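Small TOPRIM domain protein (Geobacillus stearothermophilus, PDB 2FCJ) is of unknown function but is built on a Toprim domain, the fold shared by topoisomerases and primases, and so probably acts on nucleic acid. Local coordinates at residues A[4-13]-A[23-34]; A[52-60]-A[78-89]. All coordinates share one frame; numbering follows the deposited sequence. Where two conformers were deposited one is given.

Contact 1: residues A[4-13]-A[23-34]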
loop_
_atom_site.group_PDB
_atom_site.type_symbol
_atom_site.label_atom_id
_atom_site.label_comp_id
_atom_site.label_asym_id
_atom_site.label_seq_id
_atom_site.Cartn_x
_atom_site.Cartn_y
_atom_site.Cartn_z
ATOM N N VAL A 4 11.202 -12.544 0.041
ATOM C CA VAL A 4 10.360 -11.376 -0.135
ATOM C C VAL A 4 10.159 -10.696 1.211
ATOM O O VAL A 4 9.829 -11.370 2.198
ATOM C CB VAL A 4 8.998 -11.779 -0.749
ATOM C CG1 VAL A 4 8.066 -10.576 -0.809
ATOM C CG2 VAL A 4 9.206 -12.360 -2.122
ATOM N N GLU A 5 10.482 -9.403 1.275
ATOM C CA GLU A 5 10.421 -8.647 2.532
ATOM C C GLU A 5 9.402 -7.522 2.513
ATOM O O GLU A 5 8.926 -7.078 3.561
ATOM C CB GLU A 5 11.783 -8.046 2.862
ATOM C CG GLU A 5 12.916 -9.042 2.873
ATOM C CD GLU A 5 13.971 -8.693 3.891
ATOM O OE1 GLU A 5 14.403 -7.522 3.931
ATOM O OE2 GLU A 5 14.345 -9.588 4.660
ATOM N N LYS A 6 9.072 -7.042 1.325
ATOM C CA LYS A 6 8.218 -5.870 1.203
ATOM C C LYS A 6 6.772 -6.264 1.166
ATOM O O LYS A 6 6.388 -7.204 0.486
ATOM C CB LYS A 6 8.580 -5.104 -0.051
ATOM C CG LYS A 6 9.994 -4.571 -0.006
ATOM C CD LYS A 6 10.301 -3.768 -1.253
ATOM C CE LYS A 6 11.794 -3.550 -1.400
ATOM N NZ LYS A 6 12.053 -2.572 -2.487
ATOM N N VAL A 7 5.955 -5.418 1.794
ATOM C CA VAL A 7 4.520 -5.611 1.875
ATOM C C VAL A 7 3.829 -4.260 1.680
ATOM O O VAL A 7 4.218 -3.272 2.322
ATOM C CB VAL A 7 4.127 -6.136 3.261
ATOM C CG1 VAL A 7 2.614 -6.340 3.343
ATOM C CG2 VAL A 7 4.864 -7.443 3.571
ATOM N N ILE A 8 2.860 -4.192 0.766
ATOM C CA ILE A 8 1.997 -3.014 0.624
ATOM C C ILE A 8 0.588 -3.407 1.017
ATOM O O ILE A 8 0.057 -4.404 0.527
ATOM C CB ILE A 8 2.009 -2.470 -0.821
ATOM C CG1 ILE A 8 3.411 -1.996 -1.184
ATOM C CG2 ILE A 8 1.021 -1.292 -1.002
ATOM C CD1 ILE A 8 3.589 -1.769 -2.657
ATOM N N ILE A 9 -0.016 -2.602 1.889
ATOM C CA ILE A 9 -1.396 -2.797 2.302
ATOM C C ILE A 9 -2.247 -1.712 1.682
ATOM O O ILE A 9 -1.875 -0.541 1.684
ATOM C CB ILE A 9 -1.507 -2.755 3.837
ATOM C CG1 ILE A 9 -0.585 -3.817 4.456
ATOM C CG2 ILE A 9 -2.955 -2.950 4.285
ATOM C CD1 ILE A 9 -0.419 -3.713 5.959
ATOM N N VAL A 10 -3.344 -2.123 1.060
ATOM C CA VAL A 10 -4.323 -1.208 0.470
ATOM C C VAL A 10 -5.714 -1.587 0.936
ATOM O O VAL A 10 -5.932 -2.677 1.484
ATOM C CB VAL A 10 -4.289 -1.265 -1.076
ATOM C CG1 VAL A 10 -2.923 -0.800 -1.609
ATOM C CG2 VAL A 10 -4.605 -2.669 -1.579
ATOM N N GLU A 11 -6.667 -0.695 0.682
ATOM C CA GLU A 11 -8.027 -0.881 1.173
ATOM C C GLU A 11 -8.899 -1.658 0.192
ATOM O O GLU A 11 -9.794 -2.408 0.602
ATOM C CB GLU A 11 -8.675 0.469 1.502
ATOM C CG GLU A 11 -10.079 0.354 2.123
ATOM C CD GLU A 11 -10.590 1.675 2.693
ATOM O OE1 GLU A 11 -10.100 2.751 2.276
ATOM O OE2 GLU A 11 -11.519 1.638 3.535
ATOM N N GLY A 12 -8.627 -1.497 -1.098
ATOM C CA GLY A 12 -9.574 -1.901 -2.138
ATOM C C GLY A 12 -9.010 -2.898 -3.133
ATOM O O GLY A 12 -7.823 -2.880 -3.445
ATOM N N ARG A 13 -9.872 -3.768 -3.651
ATOM C CA ARG A 13 -9.435 -4.814 -4.564
ATOM C C ARG A 13 -8.763 -4.234 -5.804
ATOM O O ARG A 13 -7.766 -4.772 -6.286
ATOM C CB ARG A 13 -10.632 -5.661 -5.000
ATOM C CG ARG A 13 -10.265 -6.996 -5.624
ATOM C CD ARG A 13 -11.319 -7.446 -6.624
ATOM N NE ARG A 13 -11.641 -8.864 -6.487
ATOM C CZ ARG A 13 -10.981 -9.845 -7.096
ATOM N NH1 ARG A 13 -9.946 -9.565 -7.877
ATOM N NH2 ARG A 13 -11.351 -11.105 -6.915
ATOM N N LEU A 23 4.358 -3.126 -10.372
ATOM C CA LEU A 23 5.543 -3.597 -9.676
ATOM C C LEU A 23 6.411 -4.505 -10.532
ATOM O O LEU A 23 5.908 -5.279 -11.345
ATOM C CB LEU A 23 5.152 -4.319 -8.388
ATOM C CG LEU A 23 4.695 -3.403 -7.259
ATOM C CD1 LEU A 23 4.063 -4.185 -6.127
ATOM C CD2 LEU A 23 5.858 -2.579 -6.787
ATOM N N ASN A 24 7.716 -4.390 -10.343
ATOM C CA ASN A 24 8.658 -5.249 -11.059
ATOM C C ASN A 24 9.481 -6.129 -10.122
ATOM O O ASN A 24 10.522 -6.653 -10.510
ATOM C CB ASN A 24 9.584 -4.409 -11.940
ATOM C CG ASN A 24 10.352 -5.245 -12.950
ATOM O OD1 ASN A 24 9.815 -6.179 -13.538
ATOM N ND2 ASN A 24 11.613 -4.900 -13.157
ATOM N N GLU A 25 9.041 -6.236 -8.873
ATOM C CA GLU A 25 9.609 -7.192 -7.929
ATOM C C GLU A 25 8.446 -7.831 -7.162
ATOM O O GLU A 25 7.349 -7.271 -7.113
ATOM C CB GLU A 25 10.556 -6.470 -6.968
ATOM C CG GLU A 25 9.902 -5.344 -6.141
ATOM C CD GLU A 25 10.840 -4.746 -5.115
ATOM O OE1 GLU A 25 11.452 -5.546 -4.363
ATOM O OE2 GLU A 25 10.953 -3.496 -5.008
ATOM N N PRO A 26 8.658 -9.032 -6.597
ATOM C CA PRO A 26 7.603 -9.648 -5.798
ATOM C C PRO A 26 7.350 -8.880 -4.496
ATOM O O PRO A 26 8.282 -8.512 -3.799
ATOM C CB PRO A 26 8.156 -11.048 -5.499
ATOM C CG PRO A 26 9.614 -10.913 -5.642
ATOM C CD PRO A 26 9.844 -9.896 -6.711
ATOM N N VAL A 27 6.101 -8.525 -4.262
ATOM C CA VAL A 27 5.735 -7.773 -3.072
ATOM C C VAL A 27 4.443 -8.394 -2.622
ATOM O O VAL A 27 3.601 -8.717 -3.451
ATOM C CB VAL A 27 5.493 -6.281 -3.419
ATOM C CG1 VAL A 27 4.858 -5.543 -2.238
ATOM C CG2 VAL A 27 6.780 -5.606 -3.868
ATOM N N VAL A 28 4.306 -8.640 -1.319
ATOM C CA VAL A 28 3.032 -9.101 -0.822
ATOM C C VAL A 28 2.101 -7.904 -0.769
ATOM O O VAL A 28 2.423 -6.898 -0.133
ATOM C CB VAL A 28 3.147 -9.706 0.589
ATOM C CG1 VAL A 28 1.796 -10.234 1.062
ATOM C CG2 VAL A 28 4.216 -10.798 0.649
ATOM N N ILE A 29 0.941 -8.027 -1.395
ATOM C CA ILE A 29 -0.060 -6.979 -1.354
ATOM C C ILE A 29 -1.265 -7.473 -0.599
ATOM O O ILE A 29 -1.887 -8.472 -0.988
ATOM C CB ILE A 29 -0.500 -6.522 -2.750
ATOM C CG1 ILE A 29 0.718 -6.152 -3.585
ATOM C CG2 ILE A 29 -1.430 -5.319 -2.630
ATOM C CD1 ILE A 29 0.378 -5.843 -5.028
ATOM N N VAL A 30 -1.531 -6.838 0.535
ATOM C CA VAL A 30 -2.643 -7.203 1.380
ATOM C C VAL A 30 -3.759 -6.199 1.157
ATOM O O VAL A 30 -3.543 -4.977 1.173
ATOM C CB VAL A 30 -2.230 -7.169 2.865
ATOM C CG1 VAL A 30 -3.432 -7.442 3.767
ATOM C CG2 VAL A 30 -1.083 -8.156 3.121
ATOM N N CYS A 31 -4.950 -6.701 0.880
ATOM C CA CYS A 31 -6.122 -5.863 0.766
ATOM C C CYS A 31 -7.015 -6.017 1.994
ATOM O O CYS A 31 -7.329 -7.137 2.401
ATOM C CB CYS A 31 -6.871 -6.227 -0.510
ATOM S SG CYS A 31 -8.364 -5.270 -0.806
ATOM N N THR A 32 -7.373 -4.916 2.634
ATOM C CA THR A 32 -8.207 -5.017 3.830
ATOM C C THR A 32 -9.670 -5.253 3.467
ATOM O O THR A 32 -10.478 -5.603 4.324
ATOM C CB THR A 32 -8.104 -3.760 4.707
ATOM O OG1 THR A 32 -8.602 -2.628 3.989
ATOM C CG2 THR A 32 -6.647 -3.505 5.096
ATOM N N ASN A 33 -10.016 -5.020 2.203
ATOM C CA ASN A 33 -11.377 -5.221 1.731
ATOM C C ASN A 33 -12.343 -4.318 2.463
ATOM O O ASN A 33 -13.429 -4.756 2.859
ATOM C CB ASN A 33 -11.787 -6.683 1.916
ATOM C CG ASN A 33 -11.119 -7.597 0.919
ATOM O OD1 ASN A 33 -11.011 -7.268 -0.263
ATOM N ND2 ASN A 33 -10.659 -8.748 1.387
ATOM N N GLY A 34 -11.969 -3.053 2.604
ATOM C CA GLY A 34 -12.741 -2.106 3.393
ATOM C C GLY A 34 -12.158 -1.982 4.783
ATOM O O GLY A 34 -10.938 -1.951 4.949
HETATM O O HOH W 1 13.893 -5.037 -3.956
#
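K6 reaches E25 with its chain extended, crossing the glutamate side chain at about a right angle and delivering NZ to OE2 at 2.9 Å, on the syn side of the carboxylate and 16° out of its plane. E25 can receive it because its CG is tucked between its own backbone N and carbonyl carbon (chi1 59°). This salt bridge has company: OE2 also accepts from the backbone N of D107, OE1 takes a water at 2.5 Å, and F106 offers K6 a cation-pi partner. A methionine at K6 would probably leave the E25 carboxylate without its positive mate and deprive the F106 ring of its cation.

Behind the pair runs the parallel ladder of strands 6-10 and 28-31, in which I8 N bonds V28 O and V30 N bonds I8 O. V7 and I9 lie alongside V28 and V30 on one face, V7 CG2 coming 4.1 Å from V28 CB; on the other, I8 CG1 meets V27 CG1 at 4.0 Å. Past the ladder, G34 N binds E11 O at 3.0 Å, while T32 OG1 donates to G34 O at 2.6 Å in the carbonyl plane. E11 follows the first strand, where Toprim domains carry their conserved glutamate; the bond on its carbonyl fixes its backbone while the side chain runs on past G34, its CG 3.7 Å from G34 O, consistent with an acidic site at the strand ends.

Contact 2: residues A[52-60]-A[78-89]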
loop_
_atom_site.group_PDB
_atom_site.type_symbol
_atom_site.label_atom_id
_atom_site.label_comp_id
_atom_site.label_asym_id
_atom_site.label_seq_id
_atom_site.Cartn_x
_atom_site.Cartn_y
_atom_site.Cartn_z
ATOM N N ASP A 52 9.118 -5.256 5.697
ATOM C CA ASP A 52 9.189 -3.854 5.331
ATOM C C ASP A 52 7.801 -3.457 4.810
ATOM O O ASP A 52 7.452 -3.738 3.661
ATOM C CB ASP A 52 10.268 -3.668 4.245
ATOM C CG ASP A 52 10.518 -2.221 3.885
ATOM O OD1 ASP A 52 10.186 -1.328 4.681
ATOM O OD2 ASP A 52 11.110 -1.969 2.808
ATOM N N VAL A 53 7.008 -2.802 5.652
ATOM C CA VAL A 53 5.568 -2.713 5.420
ATOM C C VAL A 53 5.174 -1.266 5.137
ATOM O O VAL A 53 5.657 -0.338 5.800
ATOM C CB VAL A 53 4.786 -3.214 6.649
ATOM C CG1 VAL A 53 3.291 -3.166 6.396
ATOM C CG2 VAL A 53 5.208 -4.621 7.026
ATOM N N TYR A 54 4.260 -1.103 4.179
ATOM C CA TYR A 54 3.788 0.195 3.715
ATOM C C TYR A 54 2.276 0.152 3.666
ATOM O O TYR A 54 1.692 -0.884 3.325
ATOM C CB TYR A 54 4.310 0.494 2.314
ATOM C CG TYR A 54 5.822 0.498 2.219
ATOM C CD1 TYR A 54 6.534 1.678 2.287
ATOM C CD2 TYR A 54 6.533 -0.686 2.123
ATOM C CE1 TYR A 54 7.925 1.678 2.208
ATOM C CE2 TYR A 54 7.916 -0.687 2.037
ATOM C CZ TYR A 54 8.592 0.495 2.089
ATOM O OH TYR A 54 9.969 0.479 1.997
ATOM N N LEU A 55 1.651 1.276 3.972
ATOM C CA LEU A 55 0.215 1.465 3.801
ATOM C C LEU A 55 -0.038 2.556 2.762
ATOM O O LEU A 55 0.421 3.697 2.921
ATOM C CB LEU A 55 -0.423 1.881 5.131
ATOM C CG LEU A 55 -1.900 2.235 5.040
ATOM C CD1 LEU A 55 -2.773 1.036 4.738
ATOM C CD2 LEU A 55 -2.341 2.909 6.326
ATOM N N LEU A 56 -0.790 2.204 1.723
ATOM C CA LEU A 56 -1.175 3.128 0.655
ATOM C C LEU A 56 -2.694 3.279 0.616
ATOM O O LEU A 56 -3.388 2.373 0.157
ATOM C CB LEU A 56 -0.660 2.621 -0.699
ATOM C CG LEU A 56 -1.060 3.444 -1.936
ATOM C CD1 LEU A 56 -0.492 4.861 -1.876
ATOM C CD2 LEU A 56 -0.664 2.736 -3.225
ATOM N N ALA A 57 -3.202 4.391 1.145
ATOM C CA ALA A 57 -4.632 4.589 1.298
ATOM C C ALA A 57 -5.048 5.801 0.489
ATOM O O ALA A 57 -4.231 6.685 0.215
ATOM C CB ALA A 57 -4.984 4.814 2.766
ATOM N N ASP A 58 -6.337 5.905 0.196
ATOM C CA ASP A 58 -6.860 7.041 -0.531
ATOM C C ASP A 58 -6.668 8.305 0.289
ATOM O O ASP A 58 -6.789 8.304 1.518
ATOM C CB ASP A 58 -8.345 6.830 -0.831
ATOM C CG ASP A 58 -8.587 5.657 -1.762
ATOM O OD1 ASP A 58 -7.733 5.382 -2.629
ATOM O OD2 ASP A 58 -9.682 5.059 -1.677
ATOM N N ALA A 59 -6.415 9.410 -0.406
ATOM C CA ALA A 59 -6.458 10.721 0.221
ATOM C C ALA A 59 -7.908 11.177 0.278
ATOM O O ALA A 59 -8.332 12.011 -0.520
ATOM C CB ALA A 59 -5.621 11.709 -0.570
ATOM N N ASP A 60 -8.675 10.541 1.158
ATOM C CA ASP A 60 -10.061 10.894 1.455
ATOM C C ASP A 60 -10.416 10.406 2.856
ATOM O O ASP A 60 -9.535 9.972 3.601
ATOM C CB ASP A 60 -11.037 10.347 0.401
ATOM C CG ASP A 60 -11.129 8.819 0.384
ATOM O OD1 ASP A 60 -10.732 8.152 1.367
ATOM O OD2 ASP A 60 -11.656 8.285 -0.614
ATOM N N GLU A 78 4.860 1.995 7.280
ATOM C CA GLU A 78 5.167 3.310 6.730
ATOM C C GLU A 78 4.058 3.791 5.805
ATOM O O GLU A 78 3.609 3.053 4.919
ATOM C CB GLU A 78 6.469 3.212 5.938
ATOM C CG GLU A 78 6.962 4.505 5.336
ATOM C CD GLU A 78 8.294 4.323 4.641
ATOM O OE1 GLU A 78 8.941 3.284 4.879
ATOM O OE2 GLU A 78 8.686 5.221 3.868
ATOM N N HIS A 79 3.646 5.039 5.958
ATOM C CA HIS A 79 2.553 5.561 5.156
ATOM C C HIS A 79 3.020 6.153 3.834
ATOM O O HIS A 79 3.928 6.986 3.813
ATOM C CB HIS A 79 1.761 6.595 5.956
ATOM C CG HIS A 79 1.045 6.014 7.133
ATOM N ND1 HIS A 79 -0.296 6.211 7.368
ATOM C CD2 HIS A 79 1.480 5.185 8.112
ATOM C CE1 HIS A 79 -0.644 5.576 8.474
ATOM N NE2 HIS A 79 0.401 4.899 8.911
ATOM N N LEU A 80 2.437 5.677 2.740
ATOM C CA LEU A 80 2.679 6.225 1.409
ATOM C C LEU A 80 1.458 6.992 0.965
ATOM O O LEU A 80 0.336 6.663 1.344
ATOM C CB LEU A 80 2.925 5.094 0.418
ATOM C CG LEU A 80 4.166 4.255 0.701
ATOM C CD1 LEU A 80 4.332 3.205 -0.378
ATOM C CD2 LEU A 80 5.385 5.160 0.772
ATOM N N TYR A 81 1.679 8.044 0.188
ATOM C CA TYR A 81 0.620 8.980 -0.135
ATOM C C TYR A 81 0.661 9.222 -1.627
ATOM O O TYR A 81 1.731 9.451 -2.193
ATOM C CB TYR A 81 0.841 10.309 0.596
ATOM C CG TYR A 81 0.865 10.204 2.103
ATOM C CD1 TYR A 81 -0.305 10.298 2.845
ATOM C CD2 TYR A 81 2.062 10.036 2.788
ATOM C CE1 TYR A 81 -0.282 10.218 4.224
ATOM C CE2 TYR A 81 2.084 9.898 4.159
ATOM C CZ TYR A 81 0.919 9.998 4.869
ATOM O OH TYR A 81 0.964 9.924 6.245
ATOM N N ILE A 82 -0.479 9.104 -2.280
ATOM C CA ILE A 82 -0.650 9.764 -3.552
ATOM C C ILE A 82 -0.906 11.253 -3.362
ATOM O O ILE A 82 -1.197 11.724 -2.255
ATOM C CB ILE A 82 -1.756 9.132 -4.400
ATOM C CG1 ILE A 82 -3.086 9.152 -3.655
ATOM C CG2 ILE A 82 -1.385 7.702 -4.803
ATOM C CD1 ILE A 82 -4.263 9.146 -4.586
ATOM N N ASP A 83 -0.731 11.997 -4.443
ATOM C CA ASP A 83 -0.973 13.434 -4.436
ATOM C C ASP A 83 -2.446 13.581 -4.110
ATOM O O ASP A 83 -3.289 13.032 -4.815
ATOM C CB ASP A 83 -0.681 13.963 -5.844
ATOM C CG ASP A 83 -0.800 15.484 -5.966
ATOM O OD1 ASP A 83 -1.411 16.135 -5.096
ATOM O OD2 ASP A 83 -0.342 16.016 -7.008
ATOM N N ARG A 84 -2.766 14.334 -3.064
ATOM C CA ARG A 84 -4.166 14.432 -2.672
ATOM C C ARG A 84 -4.982 15.123 -3.775
ATOM O O ARG A 84 -6.217 15.082 -3.759
ATOM C CB ARG A 84 -4.330 15.121 -1.314
ATOM C CG ARG A 84 -3.868 16.563 -1.299
ATOM C CD ARG A 84 -3.878 17.164 0.104
ATOM N NE ARG A 84 -2.791 16.683 0.949
ATOM C CZ ARG A 84 -1.584 17.243 1.006
ATOM N NH1 ARG A 84 -1.284 18.277 0.233
ATOM N NH2 ARG A 84 -0.665 16.757 1.831
ATOM N N ALA A 85 -4.293 15.636 -4.794
ATOM C CA ALA A 85 -4.954 16.193 -5.976
ATOM C C ALA A 85 -5.558 15.135 -6.898
ATOM O O ALA A 85 -6.401 15.441 -7.743
ATOM C CB ALA A 85 -4.000 17.107 -6.751
ATOM N N TYR A 86 -5.164 13.879 -6.718
ATOM C CA TYR A 86 -5.793 12.784 -7.457
ATOM C C TYR A 86 -6.792 12.025 -6.552
ATOM O O TYR A 86 -7.677 11.330 -7.044
ATOM C CB TYR A 86 -4.726 11.838 -8.062
ATOM C CG TYR A 86 -4.052 12.311 -9.369
ATOM C CD1 TYR A 86 -4.764 12.410 -10.565
ATOM C CD2 TYR A 86 -2.672 12.492 -9.436
ATOM C CE1 TYR A 86 -4.133 12.805 -11.764
ATOM C CE2 TYR A 86 -2.040 12.873 -10.626
ATOM C CZ TYR A 86 -2.764 13.026 -11.782
ATOM O OH TYR A 86 -2.104 13.414 -12.945
ATOM N N ARG A 87 -6.672 12.202 -5.241
ATOM C CA ARG A 87 -7.705 11.755 -4.301
ATOM C C ARG A 87 -7.655 10.258 -3.956
ATOM O O ARG A 87 -7.447 9.880 -2.797
ATOM C CB ARG A 87 -9.095 12.096 -4.832
ATOM C CG ARG A 87 -10.157 12.141 -3.752
ATOM C CD ARG A 87 -11.553 12.302 -4.353
ATOM N NE ARG A 87 -12.598 11.882 -3.426
ATOM C CZ ARG A 87 -13.900 11.942 -3.691
ATOM N NH1 ARG A 87 -14.783 11.526 -2.792
ATOM N NH2 ARG A 87 -14.319 12.407 -4.861
ATOM N N GLU A 88 -7.917 9.429 -4.958
ATOM C CA GLU A 88 -7.992 7.973 -4.780
ATOM C C GLU A 88 -6.904 7.262 -5.568
ATOM O O GLU A 88 -6.609 7.619 -6.708
ATOM C CB GLU A 88 -9.352 7.462 -5.265
ATOM C CG GLU A 88 -10.536 7.912 -4.427
ATOM C CD GLU A 88 -11.867 7.535 -5.064
ATOM O OE1 GLU A 88 -11.913 6.525 -5.804
ATOM O OE2 GLU A 88 -12.850 8.287 -4.878
ATOM N N VAL A 89 -6.380 6.177 -4.998
ATOM C CA VAL A 89 -5.390 5.363 -5.665
ATOM C C VAL A 89 -5.948 4.886 -7.002
ATOM O O VAL A 89 -5.239 4.829 -8.013
ATOM C CB VAL A 89 -5.024 4.157 -4.776
ATOM C CG1 VAL A 89 -4.066 3.239 -5.505
ATOM C CG2 VAL A 89 -4.426 4.648 -3.470
HETATM O O HOH W 2 -2.678 8.948 -0.025
#
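E78 lies alongside Y54, the two side chains pointing the same way, with OE1 3.3 Å from ring atom CE1 and the carboxylate plane turned 41° from the ring. The ring itself is held at its far end, where Y54 OH donates to D52 OD2 at 2.8 Å, and F106 meets it edge-to-face. The backbone of E78 links to both neighbours of Y54: its N bonds V53 O, and its O receives L55 N. Next, H79 offers one ring face to L55 CD2, a CH-pi contact with the methyl 4.2 Å from the centroid. L80 N then bonds L55 O, while L80 CD1 packs on Y54 CD1 at 3.8 Å and the L80 carbonyl is taken by R67 of helix 61-73. This is the last beta-alpha-beta unit of a Rossmann-like parallel sheet, and the chain leaving its first strand carries D58-A59-D60, the Asp-x-Asp signature that binds magnesium in Toprim relatives.

I82 brings CG2 to L56 CD1, and its N gives a weak bond to a water that itself donates to A57 O. R84 CB touches A59 CB at 3.7 Å. R87 O receives a weak, bent bond from A59 N. E88 packs CB against D58 OD1, and its own acid stands near that of D60, whose OD1 caps the helix through G63 N. V89 N donates to D58 OD1 at 2.8 Å, on the anti side and 30° out of the carboxylate plane; the aspartate's CG, anti to its carbonyl carbon (chi1 -65°), puts OD1 there, and V89 CG2 fills in against L56 CG at 3.9 Å.

From the N terminus, strand 6-10 leads into helix 13-22 and returns as strand 28-31, so contact 1 closes a short loop early. The chain then passes through helix 38-47 to strand 52-56, which lies against the other edge of strand 6-10; helix 61-73 and strand 78-80 follow, closing contact 2. The two loops are in series, neither nested nor crossed, yet they share one sheet ordered 28-31, 6-10, 52-56, 78-80. Its central seam joins them, with I9 N 2.8 Å from Y54 O in a probable hydrogen bond. The acids also converge: E11 OE1 comes within 4.6 Å of D58 OD2, placing the glutamate beside the Asp-x-Asp pair.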